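ErfK/YbiS/YcfS/YnhG family protein (Xylanimonas cellulosilytica, PDB 4LPQ) probably acts as a peptidoglycan L,D-transpeptidase in cell-wall biosynthesis, pairing a putative peptidoglycan-binding domain with a YkuD-type catalytic domain. Local coordinates at residues A22-L27 with W43-A48; A51-K54 with R60-V63; V87-L92 with I96-E101. All coordinates share one frame; numbering follows the deposited sequence.

Contact 1 of 3, residues A22-L27 with W43-A48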
loop_
_atom_site.group_PDB
_atom_site.type_symbol
_atom_site.label_atom_id
_atom_site.label_comp_id
_atom_site.label_asym_id
_atom_site.label_seq_id
_atom_site.Cartn_x
_atom_site.Cartn_y
_atom_site.Cartn_z
ATOM N N ALA A 22 -11.129 -7.626 -16.502
ATOM C CA ALA A 22 -9.936 -7.269 -17.244
ATOM C C ALA A 22 -9.024 -6.329 -16.484
ATOM O O ALA A 22 -7.803 -6.552 -16.457
ATOM C CB ALA A 22 -10.345 -6.655 -18.577
ATOM N N LEU A 23 -9.602 -5.370 -15.784
ATOM C CA LEU A 23 -8.828 -4.493 -14.952
ATOM C C LEU A 23 -8.127 -5.261 -13.837
ATOM O O LEU A 23 -6.929 -5.039 -13.598
ATOM C CB LEU A 23 -9.801 -3.493 -14.334
ATOM C CG LEU A 23 -9.219 -2.664 -13.174
ATOM C CD1 LEU A 23 -8.134 -1.668 -13.654
ATOM C CD2 LEU A 23 -10.393 -1.867 -12.514
ATOM N N GLN A 24 -8.832 -6.133 -13.151
ATOM C CA GLN A 24 -8.272 -6.843 -12.052
ATOM C C GLN A 24 -7.112 -7.705 -12.556
ATOM O O GLN A 24 -6.067 -7.790 -11.892
ATOM C CB GLN A 24 -9.308 -7.737 -11.398
ATOM C CG GLN A 24 -10.381 -6.935 -10.702
ATOM C CD GLN A 24 -11.591 -7.806 -10.337
ATOM O OE1 GLN A 24 -11.984 -8.731 -11.065
ATOM N NE2 GLN A 24 -12.233 -7.509 -9.197
ATOM N N GLN A 25 -7.296 -8.384 -13.698
ATOM C CA GLN A 25 -6.233 -9.195 -14.222
ATOM C C GLN A 25 -5.006 -8.394 -14.640
ATOM O O GLN A 25 -3.860 -8.817 -14.449
ATOM C CB GLN A 25 -6.727 -10.096 -15.330
ATOM C CG GLN A 25 -5.758 -11.185 -15.626
ATOM C CD GLN A 25 -5.464 -12.132 -14.488
ATOM O OE1 GLN A 25 -6.345 -12.780 -13.889
ATOM N NE2 GLN A 25 -4.173 -12.210 -14.167
ATOM N N ARG A 26 -5.225 -7.223 -15.235
ATOM C CA ARG A 26 -4.126 -6.390 -15.624
ATOM C C ARG A 26 -3.311 -5.854 -14.414
ATOM O O ARG A 26 -2.068 -5.911 -14.410
ATOM C CB ARG A 26 -4.657 -5.225 -16.446
ATOM C CG ARG A 26 -3.620 -4.250 -16.929
ATOM C CD ARG A 26 -2.592 -4.946 -17.819
ATOM N NE ARG A 26 -1.803 -3.952 -18.498
ATOM C CZ ARG A 26 -0.651 -4.198 -19.119
ATOM N NH1 ARG A 26 -0.136 -5.433 -19.101
ATOM N NH2 ARG A 26 0.038 -3.254 -19.748
ATOM N N LEU A 27 -4.041 -5.427 -13.371
ATOM C CA LEU A 27 -3.399 -5.058 -12.136
ATOM C C LEU A 27 -2.560 -6.186 -11.574
ATOM O O LEU A 27 -1.397 -5.993 -11.180
ATOM C CB LEU A 27 -4.427 -4.581 -11.116
ATOM C CG LEU A 27 -5.096 -3.248 -11.443
ATOM C CD1 LEU A 27 -6.316 -3.065 -10.618
ATOM C CD2 LEU A 27 -4.127 -2.078 -11.238
ATOM N N TRP A 43 -13.718 -3.856 -2.168
ATOM C CA TRP A 43 -12.698 -3.224 -1.361
ATOM C C TRP A 43 -11.278 -3.557 -1.757
ATOM O O TRP A 43 -10.378 -2.694 -1.762
ATOM C CB TRP A 43 -12.967 -3.511 0.119
ATOM C CG TRP A 43 -12.255 -2.728 1.112
ATOM C CD1 TRP A 43 -12.706 -1.662 1.806
ATOM C CD2 TRP A 43 -10.958 -3.018 1.642
ATOM N NE1 TRP A 43 -11.748 -1.186 2.678
ATOM C CE2 TRP A 43 -10.666 -2.032 2.601
ATOM C CE3 TRP A 43 -9.978 -3.987 1.359
ATOM C CZ2 TRP A 43 -9.473 -1.969 3.287
ATOM C CZ3 TRP A 43 -8.781 -3.953 2.102
ATOM C CH2 TRP A 43 -8.549 -2.921 3.010
ATOM N N ALA A 44 -11.052 -4.865 -2.029
ATOM C CA ALA A 44 -9.722 -5.319 -2.366
ATOM C C ALA A 44 -9.249 -4.724 -3.698
ATOM O O ALA A 44 -8.107 -4.287 -3.861
ATOM C CB ALA A 44 -9.686 -6.831 -2.393
ATOM N N THR A 45 -10.169 -4.671 -4.642
ATOM C CA THR A 45 -9.865 -4.057 -5.903
ATOM C C THR A 45 -9.586 -2.571 -5.763
ATOM O O THR A 45 -8.686 -2.005 -6.381
ATOM C CB THR A 45 -11.003 -4.308 -6.954
ATOM O OG1 THR A 45 -11.121 -5.694 -7.182
ATOM C CG2 THR A 45 -10.728 -3.627 -8.275
ATOM N N GLN A 46 -10.338 -1.922 -4.851
ATOM C CA GLN A 46 -10.091 -0.518 -4.572
ATOM C C GLN A 46 -8.686 -0.270 -4.137
ATOM O O GLN A 46 -8.049 0.718 -4.561
ATOM C CB GLN A 46 -11.109 -0.013 -3.528
ATOM C CG GLN A 46 -11.007 1.457 -3.226
ATOM C CD GLN A 46 -11.533 2.186 -4.374
ATOM O OE1 GLN A 46 -12.648 2.589 -4.383
ATOM N NE2 GLN A 46 -10.689 2.397 -5.369
ATOM N N GLN A 47 -8.168 -1.083 -3.239
ATOM C CA GLN A 47 -6.801 -0.918 -2.773
ATOM C C GLN A 47 -5.809 -0.966 -3.951
ATOM O O GLN A 47 -4.895 -0.170 -4.027
ATOM C CB GLN A 47 -6.431 -1.970 -1.726
ATOM C CG GLN A 47 -7.175 -1.827 -0.401
ATOM C CD GLN A 47 -6.708 -0.595 0.336
ATOM O OE1 GLN A 47 -7.581 0.359 0.615
ATOM N NE2 GLN A 47 -5.510 -0.544 0.661
ATOM N N ALA A 48 -6.051 -1.916 -4.848
ATOM C CA ALA A 48 -5.133 -2.057 -5.992
ATOM C C ALA A 48 -5.213 -0.904 -6.967
ATOM O O ALA A 48 -4.220 -0.426 -7.498
ATOM C CB ALA A 48 -5.392 -3.364 -6.724
#

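Contact 2 of 3, residues A51-K54 with R60-V63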
loop_
_atom_site.group_PDB
_atom_site.type_symbol
_atom_site.label_atom_id
_atom_site.label_comp_id
_atom_site.label_asym_id
_atom_site.label_seq_id
_atom_site.Cartn_x
_atom_site.Cartn_y
_atom_site.Cartn_z
ATOM N N ALA A 51 -3.490 2.009 -5.450
ATOM C CA ALA A 51 -2.037 1.834 -5.586
ATOM C C ALA A 51 -1.573 2.190 -6.961
ATOM O O ALA A 51 -0.525 2.782 -7.154
ATOM C CB ALA A 51 -1.680 0.438 -5.267
ATOM N N PHE A 52 -2.346 1.789 -7.974
ATOM C CA PHE A 52 -1.987 2.072 -9.345
ATOM C C PHE A 52 -1.986 3.543 -9.668
ATOM O O PHE A 52 -1.072 4.100 -10.244
ATOM C CB PHE A 52 -2.909 1.320 -10.295
ATOM C CG PHE A 52 -2.484 1.521 -11.733
ATOM C CD1 PHE A 52 -1.422 0.822 -12.247
ATOM C CD2 PHE A 52 -3.054 2.478 -12.512
ATOM C CE1 PHE A 52 -0.903 1.118 -13.468
ATOM C CE2 PHE A 52 -2.559 2.755 -13.796
ATOM C CZ PHE A 52 -1.439 2.090 -14.276
ATOM N N GLN A 53 -3.092 4.206 -9.308
ATOM C CA GLN A 53 -3.210 5.656 -9.536
ATOM C C GLN A 53 -2.109 6.387 -8.799
ATOM O O GLN A 53 -1.511 7.313 -9.354
ATOM C CB GLN A 53 -4.597 6.209 -9.204
ATOM C CG GLN A 53 -5.697 5.672 -10.087
ATOM C CD GLN A 53 -7.038 6.138 -9.733
ATOM O OE1 GLN A 53 -7.430 6.207 -8.576
ATOM N NE2 GLN A 53 -7.789 6.447 -10.793
ATOM N N LYS A 54 -1.875 6.039 -7.535
ATOM C CA LYS A 54 -0.730 6.614 -6.824
ATOM C C LYS A 54 0.609 6.431 -7.535
ATOM O O LYS A 54 1.363 7.366 -7.708
ATOM C CB LYS A 54 -0.642 5.975 -5.431
ATOM C CG LYS A 54 -1.742 6.426 -4.461
ATOM C CD LYS A 54 -1.740 5.623 -3.189
ATOM C CE LYS A 54 -2.502 6.242 -2.071
ATOM N NZ LYS A 54 -2.261 5.463 -0.795
ATOM N N ARG A 60 -6.328 10.398 -7.449
ATOM C CA ARG A 60 -6.597 9.158 -6.718
ATOM C C ARG A 60 -8.074 9.031 -6.434
ATOM O O ARG A 60 -8.522 9.020 -5.310
ATOM C CB ARG A 60 -5.794 9.138 -5.453
ATOM C CG ARG A 60 -4.274 9.311 -5.632
ATOM C CD ARG A 60 -3.581 9.614 -4.319
ATOM N NE ARG A 60 -2.180 9.892 -4.578
ATOM C CZ ARG A 60 -1.284 10.230 -3.617
ATOM N NH1 ARG A 60 -1.609 10.155 -2.349
ATOM N NH2 ARG A 60 -0.032 10.523 -3.949
ATOM N N ASP A 61 -8.886 8.820 -7.407
ATOM C CA ASP A 61 -10.326 8.737 -7.303
ATOM C C ASP A 61 -10.932 7.345 -7.443
ATOM O O ASP A 61 -12.159 7.194 -7.210
ATOM C CB ASP A 61 -11.019 9.706 -8.260
ATOM C CG ASP A 61 -10.760 9.364 -9.734
ATOM O OD1 ASP A 61 -10.192 8.288 -10.032
ATOM O OD2 ASP A 61 -11.128 10.187 -10.622
ATOM N N GLY A 62 -10.120 6.300 -7.718
ATOM C CA GLY A 62 -10.692 4.992 -7.925
ATOM C C GLY A 62 -11.480 4.788 -9.187
ATOM O O GLY A 62 -11.966 3.688 -9.376
ATOM N N VAL A 63 -11.562 5.783 -10.046
ATOM C CA VAL A 63 -12.368 5.675 -11.262
ATOM C C VAL A 63 -11.391 5.465 -12.430
ATOM O O VAL A 63 -10.520 6.346 -12.662
ATOM C CB VAL A 63 -13.235 6.865 -11.471
ATOM C CG1 VAL A 63 -14.040 6.771 -12.776
ATOM C CG2 VAL A 63 -14.198 7.089 -10.321
HETATM O O HOH W 1 1.070 9.885 -6.688
#

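Contact 3 of 3, residues V87-L92 with I96-E101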
loop_
_atom_site.group_PDB
_atom_site.type_symbol
_atom_site.label_atom_id
_atom_site.label_comp_id
_atom_site.label_asym_id
_atom_site.label_seq_id
_atom_site.Cartn_x
_atom_site.Cartn_y
_atom_site.Cartn_z
ATOM N N VAL A 87 14.046 -5.814 -0.277
ATOM C CA VAL A 87 13.915 -4.489 0.352
ATOM C C VAL A 87 12.437 -4.112 0.296
ATOM O O VAL A 87 11.788 -4.334 -0.714
ATOM C CB VAL A 87 14.806 -3.467 -0.405
ATOM C CG1 VAL A 87 14.656 -2.088 0.260
ATOM C CG2 VAL A 87 16.221 -3.943 -0.535
ATOM N N VAL A 88 11.965 -3.569 1.404
ATOM C CA VAL A 88 10.671 -2.918 1.433
ATOM C C VAL A 88 10.901 -1.417 1.285
ATOM O O VAL A 88 11.573 -0.814 2.106
ATOM C CB VAL A 88 9.947 -3.204 2.737
ATOM C CG1 VAL A 88 8.638 -2.411 2.848
ATOM C CG2 VAL A 88 9.609 -4.686 2.792
ATOM N N GLU A 89 10.425 -0.866 0.172
ATOM C CA GLU A 89 10.573 0.547 -0.074
ATOM C C GLU A 89 9.225 1.210 0.147
ATOM O O GLU A 89 8.185 0.738 -0.351
ATOM C CB GLU A 89 11.053 0.817 -1.500
ATOM C CG GLU A 89 12.409 0.210 -1.792
ATOM C CD GLU A 89 13.114 0.611 -3.098
ATOM O OE1 GLU A 89 12.678 1.667 -3.659
ATOM O OE2 GLU A 89 14.027 -0.149 -3.516
ATOM N N ILE A 90 9.216 2.363 0.830
ATOM C CA ILE A 90 7.995 3.083 1.052
ATOM C C ILE A 90 8.208 4.490 0.507
ATOM O O ILE A 90 9.033 5.276 0.958
ATOM C CB ILE A 90 7.668 3.087 2.570
ATOM C CG1 ILE A 90 7.491 1.612 3.074
ATOM C CG2 ILE A 90 6.404 3.909 2.778
ATOM C CD1 ILE A 90 7.500 1.372 4.517
ATOM N N ASP A 91 7.429 4.767 -0.557
ATOM C CA ASP A 91 7.403 6.044 -1.237
ATOM C C ASP A 91 6.398 6.914 -0.589
ATOM O O ASP A 91 5.189 6.720 -0.787
ATOM C CB ASP A 91 7.180 5.833 -2.750
ATOM C CG ASP A 91 7.242 7.121 -3.538
ATOM O OD1 ASP A 91 6.944 8.216 -2.981
ATOM O OD2 ASP A 91 7.586 7.003 -4.746
ATOM N N LEU A 92 6.840 7.836 0.262
ATOM C CA LEU A 92 5.936 8.677 1.045
ATOM C C LEU A 92 5.155 9.653 0.217
ATOM O O LEU A 92 3.991 9.928 0.518
ATOM C CB LEU A 92 6.673 9.348 2.189
ATOM C CG LEU A 92 7.323 8.397 3.208
ATOM C CD1 LEU A 92 8.184 9.170 4.144
ATOM C CD2 LEU A 92 6.221 7.576 3.918
ATOM N N ILE A 96 2.800 4.498 -1.421
ATOM C CA ILE A 96 2.828 3.103 -1.800
ATOM C C ILE A 96 4.016 2.431 -1.122
ATOM O O ILE A 96 5.048 3.063 -0.847
ATOM C CB ILE A 96 2.866 2.930 -3.347
ATOM C CG1 ILE A 96 4.071 3.582 -3.964
ATOM C CG2 ILE A 96 1.578 3.416 -3.984
ATOM C CD1 ILE A 96 4.153 3.559 -5.470
ATOM N N LEU A 97 3.822 1.131 -0.947
ATOM C CA LEU A 97 4.858 0.236 -0.460
ATOM C C LEU A 97 5.231 -0.691 -1.591
ATOM O O LEU A 97 4.381 -1.284 -2.258
ATOM C CB LEU A 97 4.339 -0.520 0.788
ATOM C CG LEU A 97 5.320 -1.497 1.419
ATOM C CD1 LEU A 97 4.985 -1.636 2.886
ATOM C CD2 LEU A 97 5.205 -2.866 0.752
ATOM N N LEU A 98 6.529 -0.839 -1.827
ATOM C CA LEU A 98 7.076 -1.695 -2.825
ATOM C C LEU A 98 7.813 -2.890 -2.170
ATOM O O LEU A 98 8.705 -2.643 -1.346
ATOM C CB LEU A 98 8.052 -0.966 -3.733
ATOM C CG LEU A 98 7.629 0.393 -4.266
ATOM C CD1 LEU A 98 8.711 1.000 -5.145
ATOM C CD2 LEU A 98 6.341 0.255 -5.025
ATOM N N ALA A 99 7.436 -4.110 -2.544
ATOM C CA ALA A 99 8.176 -5.305 -2.144
ATOM C C ALA A 99 9.122 -5.498 -3.328
ATOM O O ALA A 99 8.710 -5.789 -4.438
ATOM C CB ALA A 99 7.222 -6.450 -1.965
ATOM N N VAL A 100 10.396 -5.347 -3.047
ATOM C CA VAL A 100 11.468 -5.304 -4.083
ATOM C C VAL A 100 12.465 -6.456 -3.858
ATOM O O VAL A 100 12.849 -6.735 -2.715
ATOM C CB VAL A 100 12.207 -3.955 -4.067
ATOM C CG1 VAL A 100 13.192 -3.845 -5.230
ATOM C CG2 VAL A 100 11.238 -2.729 -4.079
ATOM N N GLU A 101 12.834 -7.138 -4.916
ATOM C CA GLU A 101 13.888 -8.177 -4.865
ATOM C C GLU A 101 14.852 -7.980 -6.006
ATOM O O GLU A 101 14.490 -7.938 -7.173
ATOM C CB GLU A 101 13.329 -9.545 -4.962
ATOM C CG GLU A 101 12.497 -10.001 -3.835
ATOM C CD GLU A 101 12.104 -11.489 -4.039
ATOM O OE1 GLU A 101 10.889 -11.785 -4.001
ATOM O OE2 GLU A 101 12.976 -12.259 -4.396
#

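Contact 1 of 3, residues A22-L27 with W43-A48
Gln-24 and Thr-45 supply the polar half of this helix pair. The amide nitrogen NE2 of Gln-24 donates to OG1 of Thr-45 at 2.9 Å, and an N-H...O angle of 165° makes the bond nearly straight. OG1 lies close to the amide plane of Gln-24, 10° out of it, while the two side chains cross at about a right angle. Thr-45 holds OG1 anti to its carbonyl carbon, beside the backbone N (chi1 -62°), which turns the hydroxyl to NE2 of Gln-24. CG2 of Thr-45 makes a looser van der Waals contact, 4.1 Å from CG of Gln-24. Further along, the contact turns apolar, and CD1 of Leu-27 rests on CB of Ala-48 at 4.0 Å.

Both segments belong to the small helical, putative peptidoglycan-binding domain, 22-27 on helix 18-30 and 43-48 on helix 43-56. The CA atoms of Gln-24 and Thr-45 are 6.9 Å apart and those of Leu-27 and Ala-48 7.1 Å.

A second shell fixes the amide of Gln-24. Its OE1 accepts from the backbone N of Gly-39, and NE2 has a further bond to Asp-38 OD1, which ties helix 18-30 to the loop leading into helix 43-56. Leu-27 also touches Val-49 and Phe-52 on that second helix, and Leu-72 of helix 66-74 packs against both Leu-23 and Leu-27.

Contact 2 of 3, residues A51-K54 with R60-V63
Gln-53 points its amide across at the turn 60-63, crossing the side chain of Asp-61 at about a right angle, with amide and carboxylate planes 43° apart. CG lies beside the backbone N (chi1 -65°) and the chain is extended beyond it, which carries the amide out from the helix to the loop. There OE1 accepts from N of Gly-62 at 2.8 Å, the donor tilted 16° from the carbonyl plane, and NE2 gives a hydrogen to OD1 of Asp-61 at 3.1 Å. That carboxylate oxygen also accepts from N of Val-63 at 2.9 Å, closing an Asx turn; the two donors reach it from opposite faces of its plane. An alanine in place of Gln-53 is likely to leave the Gly-62 amide without this acceptor and the Asx turn without its tie to the helix.

Lys-54 and Arg-60 also cross at about a right angle. CG of Lys-54 lies over one guanidinium face, 3.5 Å from NE of Arg-60 and offset toward the rim, and a water joins O of Lys-54 to NH2 of Arg-60.

The charged ends reach residues of the catalytic part of the chain: Lys-54 NZ bonds to Asn-110 OD1 and Gln-95 O, Arg-60 to Thr-174 O and Asp-93 O. Helix 43-56 and its following loop thus meet the turn between strands 86-91 and 96-101, the end of strand 104-110 and the loop carrying Thr-174, while Gln-53 NE2 also reaches Thr-68 on helix 66-74.

Contact 3 of 3, residues V87-L92 with I96-E101
With chi1 at -180°, Leu-97 places CG opposite its backbone N, and Val-88 holds CG1 in the same relation (chi1 174°); these torsions bring CG1 of Val-88 to 3.7 Å from CG of Leu-97. The branches cross obliquely, and CD1 of Leu-97 touches CG1 of Val-88 and also CG1 of Ile-90 (4.1 Å), so one leucine spans two residues of the facing strand. On the other face of the sheet, the extended chain of Glu-89 passes over Val-100 at a slant, with OE2 3.8 Å from CG2 of Val-100. The carboxylate itself is anchored outside the pair: OE1 accepts from Tyr-207 OH and from the backbone N of Arg-81, and OE2 bonds to Ser-82 OG. Nearer the turn, CB of Asp-91 meets CG1 of Ile-96 at 4.0 Å, its OD1 held by N of Lys-94.

The backbones give the evidence for register. Val-87 with Val-100, Glu-89 with Leu-98 and Asp-91 with Ile-96 are hydrogen-bonded antiparallel pairs, each joined by two bonds. The straightest, from N of Leu-98 to O of Glu-89, measures 2.7 Å at 174°, whereas in the Asp-91/Ile-96 pair the bond from N of Ile-96 to O of Asp-91 is weak at 3.3 Å. Val-88 with Ala-99 and Ile-90 with Leu-97 are non-hydrogen-bonded pairs.

Strand 203-206 runs parallel to 86-91 on its far side and strand 104-110 antiparallel to 96-101, while Trp-196 of helix 186-196 covers Val-88 and Ala-99. The result is a beta hairpin inside the mixed sheet of the YkuD-type L,D-transpeptidase domain; Ile-90 and Leu-97 have side chains about 9 Å from those of Cys-181 and His-167, respectively, the predicted nucleophile and proton donor/acceptor.

How the contacts relate
Contacts 1 and 2 share helix 43-56 and lie in the putative peptidoglycan-binding domain, their centres 10 Å apart; contact 3 belongs to the catalytic domain. Contact 1 is wholly buried and joins two helices by one amide-hydroxyl bond and sparse apolar packing. Contact 2 is only partly buried, and there side-chain groups bind loop backbone and a carboxylate, with water included. Contact 3, also buried, relies on regular strand-to-strand backbone bonding with aliphatic packing. Contacts 2 and 3 meet where CB of Lys-54 lies 3.7 Å from CG2 of Ile-96, a direct join between the domains, whereas contacts 1 and 3 stay about 7 Å apart at their nearest atoms.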